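Local coordinates for probable zinc protease PqqL (Escherichia coli, PDB 6OFT), which probably acts as a zinc-dependent metalloendopeptidase of the M16 family in the periplasm, the present chain being its first half, at residues P158-N163 with V311-D316; T344-G349 with E419-L424; T382-S387 with T393-P398. All coordinates share one frame; numbering follows the deposited sequence.

Contact 1 (P158-N163 with V311-D316); sequences PFLLAN and VKIAPD
Ile313 pushes its branched side chain against the end of helix 148-160, where it overlaps Leu160 with one branch and Leu161 with its stem. The CG2 methyl of Ile313 sits 3.9 Å from CG of Leu160 and almost as near to CD1 of the same leucine, the two side chains meeting at a slant. Leu161 comes past in the opposite direction, its CD2 lying 3.9 Å from CB of Ile313. The same CD2 also rests 3.5 Å from the backbone O of Ile313, so this methyl covers main chain as well as side chain. The longer branch of Ile313 returns to Leu160, now at its backbone: CG1 stands between the backbone N and carbonyl carbon (chi1 67°), and the extended chi2 of 168° carries CD1 to 3.3 Å from the carbonyl O of Leu160. A beta-branched residue suits this place because both arms reach Leu160, one at its side chain and one at its carbonyl, while the branch point CB is covered by Leu161. Ile313 lies near the end of strand 303-314, an outermost strand of the five-stranded sheet, just before the turn into strand 317-326. Here Ile313 and Ala314 together face a single residue of the partner strand, a classic beta bulge. On the other side the chain is leaving its helix, Leu161 being the first residue with non-helical backbone angles. The carbonyl oxygens of Leu160 and Ala162, at this helix end, both accept hydrogen bonds from NH1 of Arg262, on strand 256-264 of that sheet, and Ile313 touches the same arginine. Farther out, Lys312 makes a salt bridge with Asp94, tying the end of strand 303-314 to the loop between strands 87-91 and 96-103 of the six-stranded sheet.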
ATOM      1  N   PRO A 158      -1.079  15.084   9.480  1.00 24.10           N
ATOM      2  CA  PRO A 158       0.103  15.921   9.764  1.00 23.97           C
ATOM      3  C   PRO A 158       1.161  15.236  10.626  1.00 27.22           C
ATOM      4  O   PRO A 158       2.346  15.555  10.516  1.00 28.59           O
ATOM      5  CB  PRO A 158      -0.496  17.145  10.465  1.00 25.95           C
ATOM      6  CG  PRO A 158      -1.925  17.158  10.046  1.00 30.36           C
ATOM      7  CD  PRO A 158      -2.303  15.734  10.002  1.00 25.71           C
ATOM      8  N   PHE A 159       0.724  14.316  11.494  1.00 22.39           N
ATOM      9  CA  PHE A 159       1.581  13.555  12.398  1.00 21.61           C
ATOM     10  C   PHE A 159       2.307  12.462  11.623  1.00 25.29           C
ATOM     11  O   PHE A 159       3.541  12.368  11.670  1.00 22.47           O
ATOM     12  CB  PHE A 159       0.758  12.943  13.558  1.00 22.75           C
ATOM     13  CG  PHE A 159       0.044  13.963  14.421  1.00 24.09           C
ATOM     14  CD1 PHE A 159      -1.207  14.456  14.056  1.00 25.56           C
ATOM     15  CD2 PHE A 159       0.635  14.454  15.582  1.00 24.21           C
ATOM     16  CE1 PHE A 159      -1.848  15.436  14.832  1.00 26.41           C
ATOM     17  CE2 PHE A 159      -0.004  15.434  16.350  1.00 26.74           C
ATOM     18  CZ  PHE A 159      -1.240  15.918  15.972  1.00 24.51           C
ATOM     19  N   LEU A 160       1.530  11.668  10.887  1.00 23.16           N
ATOM     20  CA  LEU A 160       2.017  10.538  10.108  1.00 23.81           C
ATOM     21  C   LEU A 160       2.898  10.947   8.925  1.00 27.45           C
ATOM     22  O   LEU A 160       3.924  10.305   8.693  1.00 27.73           O
ATOM     23  CB  LEU A 160       0.797   9.718   9.627  1.00 24.01           C
ATOM     24  CG  LEU A 160       0.987   8.249   9.222  1.00 28.20           C
ATOM     25  CD1 LEU A 160       1.602   7.417  10.351  1.00 27.77           C
ATOM     26  CD2 LEU A 160      -0.353   7.643   8.853  1.00 28.92           C
ATOM     27  N   LEU A 161       2.511  12.003   8.178  1.00 22.37           N
ATOM     28  CA  LEU A 161       3.234  12.387   6.965  1.00 21.42           C
ATOM     29  C   LEU A 161       4.141  13.614   7.108  1.00 24.84           C
ATOM     30  O   LEU A 161       4.489  14.228   6.097  1.00 23.91           O
ATOM     31  CB  LEU A 161       2.251  12.576   5.785  1.00 21.47           C
ATOM     32  CG  LEU A 161       1.210  11.462   5.493  1.00 25.27           C
ATOM     33  CD1 LEU A 161       0.480  11.753   4.206  1.00 25.84           C
ATOM     34  CD2 LEU A 161       1.845  10.077   5.420  1.00 25.15           C
ATOM     35  N   ALA A 162       4.570  13.958   8.339  1.00 22.26           N
ATOM     36  CA  ALA A 162       5.480  15.098   8.532  1.00 22.89           C
ATOM     37  C   ALA A 162       6.749  14.909   7.676  1.00 27.69           C
ATOM     38  O   ALA A 162       7.279  13.798   7.600  1.00 27.57           O
ATOM     39  CB  ALA A 162       5.863  15.215   9.997  1.00 23.86           C
ATOM     40  N   ASN A 163       7.177  15.969   6.969  1.00 24.81           N
ATOM     41  CA  ASN A 163       8.387  15.999   6.132  1.00 24.27           C
ATOM     42  C   ASN A 163       8.374  15.041   4.925  1.00 26.70           C
ATOM     43  O   ASN A 163       9.435  14.659   4.441  1.00 25.95           O
ATOM     44  CB  ASN A 163       9.647  15.776   6.982  1.00 24.42           C
ATOM     45  CG  ASN A 163       9.823  16.754   8.113  1.00 37.51           C
ATOM     46  OD1 ASN A 163       9.387  17.901   8.054  1.00 35.09           O
ATOM     47  ND2 ASN A 163      10.471  16.317   9.168  1.00 28.79           N
ATOM     48  N   VAL A 311       3.090   0.267   8.262  1.00 33.43           N
ATOM     49  CA  VAL A 311       2.399   0.876   7.122  1.00 32.90           C
ATOM     50  C   VAL A 311       3.379   1.749   6.332  1.00 34.08           C
ATOM     51  O   VAL A 311       4.213   2.423   6.938  1.00 31.82           O
ATOM     52  CB  VAL A 311       1.081   1.621   7.538  1.00 37.88           C
ATOM     53  CG1 VAL A 311       1.345   2.800   8.479  1.00 37.68           C
ATOM     54  CG2 VAL A 311       0.260   2.062   6.322  1.00 37.93           C
ATOM     55  N   LYS A 312       3.298   1.711   4.979  1.00 29.76           N
ATOM     56  CA  LYS A 312       4.088   2.564   4.090  1.00 28.45           C
ATOM     57  C   LYS A 312       3.519   3.983   4.208  1.00 30.60           C
ATOM     58  O   LYS A 312       2.295   4.153   4.156  1.00 30.45           O
ATOM     59  CB  LYS A 312       3.976   2.065   2.634  1.00 31.12           C
ATOM     60  CG  LYS A 312       4.665   2.952   1.599  1.00 34.83           C
ATOM     61  CD  LYS A 312       4.350   2.487   0.188  1.00 40.55           C
ATOM     62  CE  LYS A 312       4.641   3.547  -0.845  1.00 47.54           C
ATOM     63  NZ  LYS A 312       4.442   3.025  -2.222  1.00 51.43           N
ATOM     64  N   ILE A 313       4.391   5.003   4.408  1.00 25.43           N
ATOM     65  CA  ILE A 313       3.924   6.388   4.542  1.00 24.68           C
ATOM     66  C   ILE A 313       4.449   7.275   3.403  1.00 27.22           C
ATOM     67  O   ILE A 313       3.888   8.338   3.145  1.00 26.48           O
ATOM     68  CB  ILE A 313       4.192   6.995   5.956  1.00 28.31           C
ATOM     69  CG1 ILE A 313       5.705   7.176   6.245  1.00 28.10           C
ATOM     70  CG2 ILE A 313       3.480   6.170   7.064  1.00 29.65           C
ATOM     71  CD1 ILE A 313       6.038   8.032   7.491  1.00 32.71           C
ATOM     72  N   ALA A 314       5.530   6.837   2.738  1.00 22.31           N
ATOM     73  CA  ALA A 314       6.186   7.529   1.627  1.00 21.92           C
ATOM     74  C   ALA A 314       7.009   6.459   0.846  1.00 26.26           C
ATOM     75  O   ALA A 314       7.160   5.354   1.382  1.00 24.53           O
ATOM     76  CB  ALA A 314       7.107   8.614   2.183  1.00 22.69           C
ATOM     77  N   PRO A 315       7.545   6.716  -0.390  1.00 23.37           N
ATOM     78  CA  PRO A 315       8.328   5.657  -1.079  1.00 22.99           C
ATOM     79  C   PRO A 315       9.529   5.108  -0.280  1.00 26.16           C
ATOM     80  O   PRO A 315       9.897   3.957  -0.463  1.00 23.75           O
ATOM     81  CB  PRO A 315       8.787   6.339  -2.385  1.00 24.63           C
ATOM     82  CG  PRO A 315       7.801   7.455  -2.604  1.00 28.89           C
ATOM     83  CD  PRO A 315       7.467   7.944  -1.216  1.00 24.48           C
ATOM     84  N   ASP A 316      10.131   5.928   0.611  1.00 22.69           N
ATOM     85  CA  ASP A 316      11.317   5.550   1.397  1.00 22.30           C
ATOM     86  C   ASP A 316      11.053   5.355   2.894  1.00 24.96           C
ATOM     87  O   ASP A 316      12.009   5.218   3.652  1.00 24.63           O
ATOM     88  CB  ASP A 316      12.369   6.663   1.232  1.00 24.03           C
ATOM     89  CG  ASP A 316      11.957   8.036   1.766  1.00 29.80           C
ATOM     90  OD1 ASP A 316      10.750   8.238   2.033  1.00 29.75           O
ATOM     91  OD2 ASP A 316      12.844   8.902   1.921  1.00 30.88           O
TER

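Contact 2 (T344-G349 with E419-L424)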
ATOM      1  N   THR A 344       7.370  -4.382  29.444  1.00 26.85           N
ATOM      2  CA  THR A 344       7.732  -5.795  29.666  1.00 27.01           C
ATOM      3  C   THR A 344       8.781  -6.246  28.610  1.00 31.29           C
ATOM      4  O   THR A 344       9.775  -6.888  28.964  1.00 30.91           O
ATOM      5  CB  THR A 344       6.465  -6.684  29.723  1.00 32.61           C
ATOM      6  OG1 THR A 344       5.630  -6.217  30.783  1.00 33.51           O
ATOM      7  CG2 THR A 344       6.786  -8.155  29.972  1.00 32.40           C
ATOM      8  N   ILE A 345       8.557  -5.877  27.329  1.00 28.14           N
ATOM      9  CA  ILE A 345       9.461  -6.176  26.202  1.00 26.53           C
ATOM     10  C   ILE A 345      10.767  -5.379  26.381  1.00 29.59           C
ATOM     11  O   ILE A 345      11.846  -5.901  26.080  1.00 28.56           O
ATOM     12  CB  ILE A 345       8.795  -5.914  24.827  1.00 28.70           C
ATOM     13  CG1 ILE A 345       7.465  -6.690  24.688  1.00 29.39           C
ATOM     14  CG2 ILE A 345       9.753  -6.267  23.675  1.00 28.24           C
ATOM     15  CD1 ILE A 345       6.493  -6.146  23.586  1.00 30.47           C
ATOM     16  N   ASP A 346      10.673  -4.117  26.881  1.00 25.41           N
ATOM     17  CA  ASP A 346      11.867  -3.295  27.144  1.00 25.19           C
ATOM     18  C   ASP A 346      12.809  -4.008  28.125  1.00 30.83           C
ATOM     19  O   ASP A 346      14.024  -4.014  27.929  1.00 30.61           O
ATOM     20  CB  ASP A 346      11.493  -1.933  27.759  1.00 25.94           C
ATOM     21  CG  ASP A 346      10.917  -0.883  26.837  1.00 28.37           C
ATOM     22  OD1 ASP A 346      11.047  -1.032  25.603  1.00 30.56           O
ATOM     23  OD2 ASP A 346      10.346   0.101  27.350  1.00 31.70           O
ATOM     24  N   GLN A 347      12.231  -4.600  29.177  1.00 28.03           N
ATOM     25  CA  GLN A 347      12.958  -5.255  30.251  1.00 28.36           C
ATOM     26  C   GLN A 347      13.415  -6.693  29.957  1.00 33.83           C
ATOM     27  O   GLN A 347      14.511  -7.051  30.387  1.00 34.15           O
ATOM     28  CB  GLN A 347      12.134  -5.201  31.545  1.00 30.19           C
ATOM     29  CG  GLN A 347      12.088  -3.803  32.194  1.00 34.54           C
ATOM     30  CD  GLN A 347      11.062  -3.652  33.305  1.00 46.18           C
ATOM     31  OE1 GLN A 347      10.712  -4.600  34.015  1.00 41.31           O
ATOM     32  NE2 GLN A 347      10.565  -2.435  33.499  1.00 32.92           N
ATOM     33  N   HIS A 348      12.610  -7.519  29.238  1.00 31.10           N
ATOM     34  CA  HIS A 348      12.962  -8.932  29.025  1.00 31.51           C
ATOM     35  C   HIS A 348      12.940  -9.435  27.574  1.00 34.81           C
ATOM     36  O   HIS A 348      13.329 -10.580  27.340  1.00 34.57           O
ATOM     37  CB  HIS A 348      12.063  -9.832  29.892  1.00 33.09           C
ATOM     38  CG  HIS A 348      12.071  -9.448  31.336  1.00 37.27           C
ATOM     39  ND1 HIS A 348      13.100  -9.824  32.173  1.00 39.64           N
ATOM     40  CD2 HIS A 348      11.205  -8.670  32.026  1.00 39.01           C
ATOM     41  CE1 HIS A 348      12.820  -9.285  33.347  1.00 39.14           C
ATOM     42  NE2 HIS A 348      11.696  -8.571  33.301  1.00 39.21           N
ATOM     43  N   GLY A 349      12.501  -8.602  26.631  1.00 29.94           N
ATOM     44  CA  GLY A 349      12.424  -8.963  25.221  1.00 29.10           C
ATOM     45  C   GLY A 349      11.527 -10.153  24.957  1.00 34.86           C
ATOM     46  O   GLY A 349      10.497 -10.325  25.619  1.00 35.34           O
ATOM     47  N   GLU A 419      18.156  -5.948  20.122  1.00 24.42           N
ATOM     48  CA  GLU A 419      18.908  -4.813  19.590  1.00 24.60           C
ATOM     49  C   GLU A 419      17.995  -3.880  18.800  1.00 27.79           C
ATOM     50  O   GLU A 419      18.019  -2.665  19.034  1.00 27.23           O
ATOM     51  CB  GLU A 419      20.056  -5.291  18.700  1.00 26.07           C
ATOM     52  CG  GLU A 419      21.142  -4.245  18.528  1.00 39.63           C
ATOM     53  CD  GLU A 419      21.873  -4.321  17.206  1.00 59.03           C
ATOM     54  OE1 GLU A 419      22.284  -5.435  16.807  1.00 48.36           O
ATOM     55  OE2 GLU A 419      22.039  -3.257  16.568  1.00 55.65           O
ATOM     56  N   LYS A 420      17.176  -4.454  17.893  1.00 23.16           N
ATOM     57  CA  LYS A 420      16.230  -3.734  17.050  1.00 23.10           C
ATOM     58  C   LYS A 420      15.121  -3.074  17.862  1.00 26.93           C
ATOM     59  O   LYS A 420      14.715  -1.943  17.540  1.00 26.76           O
ATOM     60  CB  LYS A 420      15.637  -4.663  15.983  1.00 26.22           C
ATOM     61  CG  LYS A 420      16.388  -4.626  14.672  1.00 40.83           C
ATOM     62  CD  LYS A 420      15.478  -4.179  13.533  1.00 48.34           C
ATOM     63  CE  LYS A 420      15.977  -4.551  12.155  1.00 58.56           C
ATOM     64  NZ  LYS A 420      17.378  -4.108  11.903  1.00 72.89           N
ATOM     65  N   TRP A 421      14.629  -3.774  18.911  1.00 22.57           N
ATOM     66  CA  TRP A 421      13.621  -3.238  19.822  1.00 22.48           C
ATOM     67  C   TRP A 421      14.177  -2.023  20.584  1.00 27.46           C
ATOM     68  O   TRP A 421      13.498  -0.995  20.679  1.00 27.08           O
ATOM     69  CB  TRP A 421      13.135  -4.291  20.814  1.00 21.66           C
ATOM     70  CG  TRP A 421      12.052  -3.767  21.712  1.00 22.59           C
ATOM     71  CD1 TRP A 421      12.198  -3.274  22.979  1.00 25.24           C
ATOM     72  CD2 TRP A 421      10.664  -3.633  21.383  1.00 22.44           C
ATOM     73  NE1 TRP A 421      10.979  -2.876  23.472  1.00 24.64           N
ATOM     74  CE2 TRP A 421      10.020  -3.069  22.508  1.00 26.41           C
ATOM     75  CE3 TRP A 421       9.882  -4.028  20.279  1.00 23.49           C
ATOM     76  CZ2 TRP A 421       8.633  -2.865  22.552  1.00 25.75           C
ATOM     77  CZ3 TRP A 421       8.517  -3.784  20.308  1.00 25.30           C
ATOM     78  CH2 TRP A 421       7.908  -3.203  21.433  1.00 25.97           C
ATOM     79  N   GLN A 422      15.404  -2.135  21.123  1.00 24.45           N
ATOM     80  CA  GLN A 422      16.027  -1.017  21.830  1.00 24.16           C
ATOM     81  C   GLN A 422      16.223   0.192  20.908  1.00 27.63           C
ATOM     82  O   GLN A 422      16.013   1.325  21.346  1.00 29.56           O
ATOM     83  CB  GLN A 422      17.335  -1.428  22.509  1.00 26.12           C
ATOM     84  CG  GLN A 422      17.674  -0.525  23.691  1.00 43.00           C
ATOM     85  CD  GLN A 422      19.116  -0.623  24.099  1.00 59.66           C
ATOM     86  OE1 GLN A 422      19.962   0.134  23.626  1.00 58.36           O
ATOM     87  NE2 GLN A 422      19.425  -1.549  24.990  1.00 47.86           N
ATOM     88  N   GLN A 423      16.586  -0.041  19.635  1.00 22.70           N
ATOM     89  CA  GLN A 423      16.751   1.032  18.641  1.00 22.63           C
ATOM     90  C   GLN A 423      15.422   1.730  18.327  1.00 26.04           C
ATOM     91  O   GLN A 423      15.376   2.964  18.279  1.00 25.49           O
ATOM     92  CB  GLN A 423      17.388   0.493  17.362  1.00 23.94           C
ATOM     93  CG  GLN A 423      18.880   0.220  17.514  1.00 29.04           C
ATOM     94  CD  GLN A 423      19.428  -0.630  16.392  1.00 36.45           C
ATOM     95  OE1 GLN A 423      18.686  -1.286  15.654  1.00 25.07           O
ATOM     96  NE2 GLN A 423      20.749  -0.644  16.253  1.00 26.22           N
ATOM     97  N   LEU A 424      14.375   0.938  18.152  1.00 22.25           N
ATOM     98  CA  LEU A 424      13.014   1.444  17.859  1.00 22.32           C
ATOM     99  C   LEU A 424      12.525   2.272  19.045  1.00 25.62           C
ATOM    100  O   LEU A 424      12.014   3.315  18.819  1.00 24.87           O
ATOM    101  CB  LEU A 424      12.054   0.285  17.609  1.00 21.76           C
ATOM    102  CG  LEU A 424      10.589   0.665  17.433  1.00 24.90           C
ATOM    103  CD1 LEU A 424      10.380   1.464  16.169  1.00 23.74           C
ATOM    104  CD2 LEU A 424       9.698  -0.550  17.431  1.00 25.16           C
TER
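Ile345 lays its CG2 methyl over the indole of Trp421 in a helix-to-helix packing, where helix 331-348 meets helix 414-425 beside the five-stranded sheet of the M16 alpha/beta fold. This is the tight side. CG2 stands 3.5 Å from the centroid of the five-membered ring, 14° off its normal, a clear CH-pi contact, with Trp421 CE2 only 3.4 Å from CG2. The CD1 methyl of Ile345 lies by the CZ2-CH2 rim of the indole, 3.9 Å from Trp421 CH2. A beta-branched side chain is well suited to covering so broad a plate, and Trp421 also meets the ring of Phe322 from strand 317-326, while Ile345 touches Phe287 of helix 271-296. Trp421 swings its indole toward helix 331-348 with chi1 at -177°, which places CG opposite the backbone N.

The solvent side is thinner and polar. Asp346 is exposed, yet its carboxylate comes to the pyrrole edge of the indole, giving the buried ring nitrogen an acceptor, and its other oxygen, OD2, forms a salt bridge with Arg425 NH2. The hydrogen bond from Trp421 NE1 to Asp346 OD1 is 2.8 Å long, bent to 147° at the hydrogen, and meets that oxygen on its anti side.

Contact 3 (T382-S387 with T393-P398)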
ATOM      1  N   THR A 382      -1.999 -10.226  -8.875  1.00 20.37           N
ATOM      2  CA  THR A 382      -1.749  -9.116  -9.821  1.00 20.52           C
ATOM      3  C   THR A 382      -1.244  -7.873  -9.066  1.00 24.10           C
ATOM      4  O   THR A 382      -0.305  -7.208  -9.532  1.00 22.64           O
ATOM      5  CB  THR A 382      -2.976  -8.803 -10.709  1.00 22.69           C
ATOM      6  OG1 THR A 382      -3.520 -10.021 -11.201  1.00 22.97           O
ATOM      7  CG2 THR A 382      -2.624  -7.901 -11.898  1.00 17.66           C
ATOM      8  N   SER A 383      -1.839  -7.599  -7.878  1.00 21.14           N
ATOM      9  CA  SER A 383      -1.459  -6.458  -7.028  1.00 20.17           C
ATOM     10  C   SER A 383      -0.021  -6.583  -6.527  1.00 22.73           C
ATOM     11  O   SER A 383       0.717  -5.601  -6.565  1.00 20.76           O
ATOM     12  CB  SER A 383      -2.424  -6.302  -5.852  1.00 22.95           C
ATOM     13  OG  SER A 383      -3.741  -6.107  -6.336  1.00 31.44           O
ATOM     14  N   ARG A 384       0.380  -7.800  -6.059  1.00 21.48           N
ATOM     15  CA  ARG A 384       1.742  -8.056  -5.569  1.00 20.55           C
ATOM     16  C   ARG A 384       2.768  -7.814  -6.682  1.00 23.31           C
ATOM     17  O   ARG A 384       3.815  -7.221  -6.430  1.00 21.80           O
ATOM     18  CB  ARG A 384       1.864  -9.479  -4.966  1.00 21.48           C
ATOM     19  CG  ARG A 384       3.262  -9.787  -4.418  1.00 31.79           C
ATOM     20  CD  ARG A 384       3.315 -10.952  -3.419  1.00 34.91           C
ATOM     21  NE  ARG A 384       3.502 -12.256  -4.056  1.00 39.74           N
ATOM     22  CZ  ARG A 384       4.685 -12.792  -4.356  1.00 53.33           C
ATOM     23  NH1 ARG A 384       5.808 -12.122  -4.119  1.00 31.84           N
ATOM     24  NH2 ARG A 384       4.751 -13.994  -4.915  1.00 40.73           N
ATOM     25  N   LEU A 385       2.469  -8.269  -7.912  1.00 22.10           N
ATOM     26  CA  LEU A 385       3.359  -8.071  -9.066  1.00 22.19           C
ATOM     27  C   LEU A 385       3.440  -6.574  -9.437  1.00 23.70           C
ATOM     28  O   LEU A 385       4.532  -6.061  -9.719  1.00 22.54           O
ATOM     29  CB  LEU A 385       2.894  -8.929 -10.268  1.00 23.06           C
ATOM     30  CG  LEU A 385       3.814  -8.928 -11.486  1.00 28.63           C
ATOM     31  CD1 LEU A 385       5.221  -9.422 -11.130  1.00 30.22           C
ATOM     32  CD2 LEU A 385       3.214  -9.756 -12.636  1.00 28.47           C
ATOM     33  N   ALA A 386       2.301  -5.862  -9.375  1.00 19.86           N
ATOM     34  CA  ALA A 386       2.265  -4.408  -9.633  1.00 19.23           C
ATOM     35  C   ALA A 386       3.140  -3.665  -8.602  1.00 22.20           C
ATOM     36  O   ALA A 386       3.867  -2.739  -8.956  1.00 21.45           O
ATOM     37  CB  ALA A 386       0.828  -3.893  -9.583  1.00 19.54           C
ATOM     38  N   SER A 387       3.086  -4.106  -7.337  1.00 19.34           N
ATOM     39  CA  SER A 387       3.873  -3.551  -6.238  1.00 19.61           C
ATOM     40  C   SER A 387       5.374  -3.780  -6.465  1.00 23.89           C
ATOM     41  O   SER A 387       6.173  -2.874  -6.238  1.00 23.19           O
ATOM     42  CB  SER A 387       3.441  -4.190  -4.919  1.00 23.58           C
ATOM     43  OG  SER A 387       3.940  -3.429  -3.835  1.00 39.46           O
ATOM     44  N   THR A 393      11.594  -4.135  -7.046  1.00 28.19           N
ATOM     45  CA  THR A 393      12.034  -5.181  -6.133  1.00 26.70           C
ATOM     46  C   THR A 393      11.682  -6.508  -6.760  1.00 29.35           C
ATOM     47  O   THR A 393      10.631  -6.609  -7.395  1.00 29.40           O
ATOM     48  CB  THR A 393      11.412  -5.043  -4.733  1.00 30.13           C
ATOM     49  OG1 THR A 393       9.992  -5.087  -4.839  1.00 27.17           O
ATOM     50  CG2 THR A 393      11.878  -3.793  -3.987  1.00 27.58           C
ATOM     51  N   PRO A 394      12.534  -7.536  -6.599  1.00 25.39           N
ATOM     52  CA  PRO A 394      12.238  -8.835  -7.232  1.00 24.71           C
ATOM     53  C   PRO A 394      10.947  -9.469  -6.727  1.00 27.59           C
ATOM     54  O   PRO A 394      10.678  -9.447  -5.531  1.00 27.93           O
ATOM     55  CB  PRO A 394      13.471  -9.690  -6.904  1.00 26.75           C
ATOM     56  CG  PRO A 394      14.551  -8.704  -6.538  1.00 30.95           C
ATOM     57  CD  PRO A 394      13.844  -7.552  -5.908  1.00 26.56           C
ATOM     58  N   PHE A 395      10.127  -9.986  -7.652  1.00 22.82           N
ATOM     59  CA  PHE A 395       8.870 -10.665  -7.324  1.00 22.67           C
ATOM     60  C   PHE A 395       9.206 -12.125  -7.028  1.00 26.96           C
ATOM     61  O   PHE A 395       9.428 -12.909  -7.952  1.00 26.69           O
ATOM     62  CB  PHE A 395       7.887 -10.540  -8.489  1.00 24.23           C
ATOM     63  CG  PHE A 395       6.578 -11.285  -8.371  1.00 25.78           C
ATOM     64  CD1 PHE A 395       5.539 -10.782  -7.590  1.00 28.33           C
ATOM     65  CD2 PHE A 395       6.345 -12.433  -9.122  1.00 28.86           C
ATOM     66  CE1 PHE A 395       4.299 -11.429  -7.544  1.00 29.64           C
ATOM     67  CE2 PHE A 395       5.102 -13.076  -9.084  1.00 32.20           C
ATOM     68  CZ  PHE A 395       4.086 -12.567  -8.298  1.00 29.66           C
ATOM     69  N   LEU A 396       9.326 -12.466  -5.738  1.00 23.46           N
ATOM     70  CA  LEU A 396       9.719 -13.810  -5.277  1.00 22.32           C
ATOM     71  C   LEU A 396       8.602 -14.816  -5.452  1.00 25.00           C
ATOM     72  O   LEU A 396       7.438 -14.496  -5.219  1.00 24.31           O
ATOM     73  CB  LEU A 396      10.155 -13.783  -3.792  1.00 22.11           C
ATOM     74  CG  LEU A 396      11.217 -12.741  -3.346  1.00 26.26           C
ATOM     75  CD1 LEU A 396      11.414 -12.779  -1.840  1.00 26.34           C
ATOM     76  CD2 LEU A 396      12.554 -12.947  -4.047  1.00 25.00           C
ATOM     77  N   SER A 397       8.949 -16.039  -5.858  1.00 20.86           N
ATOM     78  CA  SER A 397       7.956 -17.099  -5.995  1.00 20.01           C
ATOM     79  C   SER A 397       7.631 -17.626  -4.590  1.00 24.32           C
ATOM     80  O   SER A 397       8.475 -17.464  -3.695  1.00 22.60           O
ATOM     81  CB  SER A 397       8.551 -18.245  -6.809  1.00 22.74           C
ATOM     82  OG  SER A 397       9.673 -18.827  -6.164  1.00 24.82           O
ATOM     83  N   PRO A 398       6.491 -18.345  -4.388  1.00 23.44           N
ATOM     84  CA  PRO A 398       6.253 -18.996  -3.083  1.00 24.41           C
ATOM     85  C   PRO A 398       7.414 -19.910  -2.652  1.00 28.47           C
ATOM     86  O   PRO A 398       7.753 -19.940  -1.468  1.00 28.60           O
ATOM     87  CB  PRO A 398       4.972 -19.820  -3.326  1.00 25.90           C
ATOM     88  CG  PRO A 398       4.277 -19.091  -4.428  1.00 29.05           C
ATOM     89  CD  PRO A 398       5.375 -18.615  -5.325  1.00 24.63           C
TER
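The guanidinium of Arg384 lies flat on the ring of Phe395, its plane turned only 19° from that of the ring and the two centres 4.1 Å apart. Arg384 CZ comes within 3.5 Å of Phe395 CE1, so the stack lies over the CE1 side of the ring. Leu385 takes the opposite face: its CD1 methyl points at the aromatic ring in a CH-pi contact, 3.6 Å from Phe395 CG and displaced toward the rim. Successive helix residues thus sandwich one phenylalanine, a flat side chain that can offer a face to each. At its edge, the guanidinium turns two nitrogens to a single acceptor, the carbonyl O of Leu396, with NH2 at 2.8 Å and NH1 at 3.1 Å from that oxygen. The NH2 bond runs nearly along the C=O direction, whereas NH1 meets a lone pair in the carbonyl plane. The Arg384 chain leaves the helix extended and then bends at chi3 (88°), which brings the planar group down over the ring. An alanine here would remove both donors and the stacked plate, and would probably leave the carbonyl of Leu396 without these partners and one face of Phe395 less covered. In the next shell, Leu385 also packs on Ile202 and Val204 of strand 199-205, seating helix 378-391 on the six-stranded sheet, while the backbone of Phe395 bonds to Asp6. Ser397 follows as the N-cap of helix 398-408, its OG accepting from Glu400 N. The chain between the two helices is therefore held in part by a cation that uses its face for an aromatic ring and its edge for a carbonyl, and two bonds to one oxygen probably restrict rotation of the guanidinium.

Contact 1 is interior, at edge strand 303-314 of the five-stranded sheet; contact 2, among helices beside the same sheet, is a buried pair at the periphery with an exposed rim, its centre about 27 Å from that of the chain against about 12 Å for contact 1. Contact 3 is partly buried and belongs to a helix resting on the six-stranded sheet. Their chemistry differs accordingly. Contact 1 is purely apolar between side chains, contact 2 pairs an apolar face with a polar edge, and contact 3 combines stacking with charged hydrogen bonds to the backbone. Contact 3 is nested within the loop that contact 2 closes, yet their centres lie 32 Å apart.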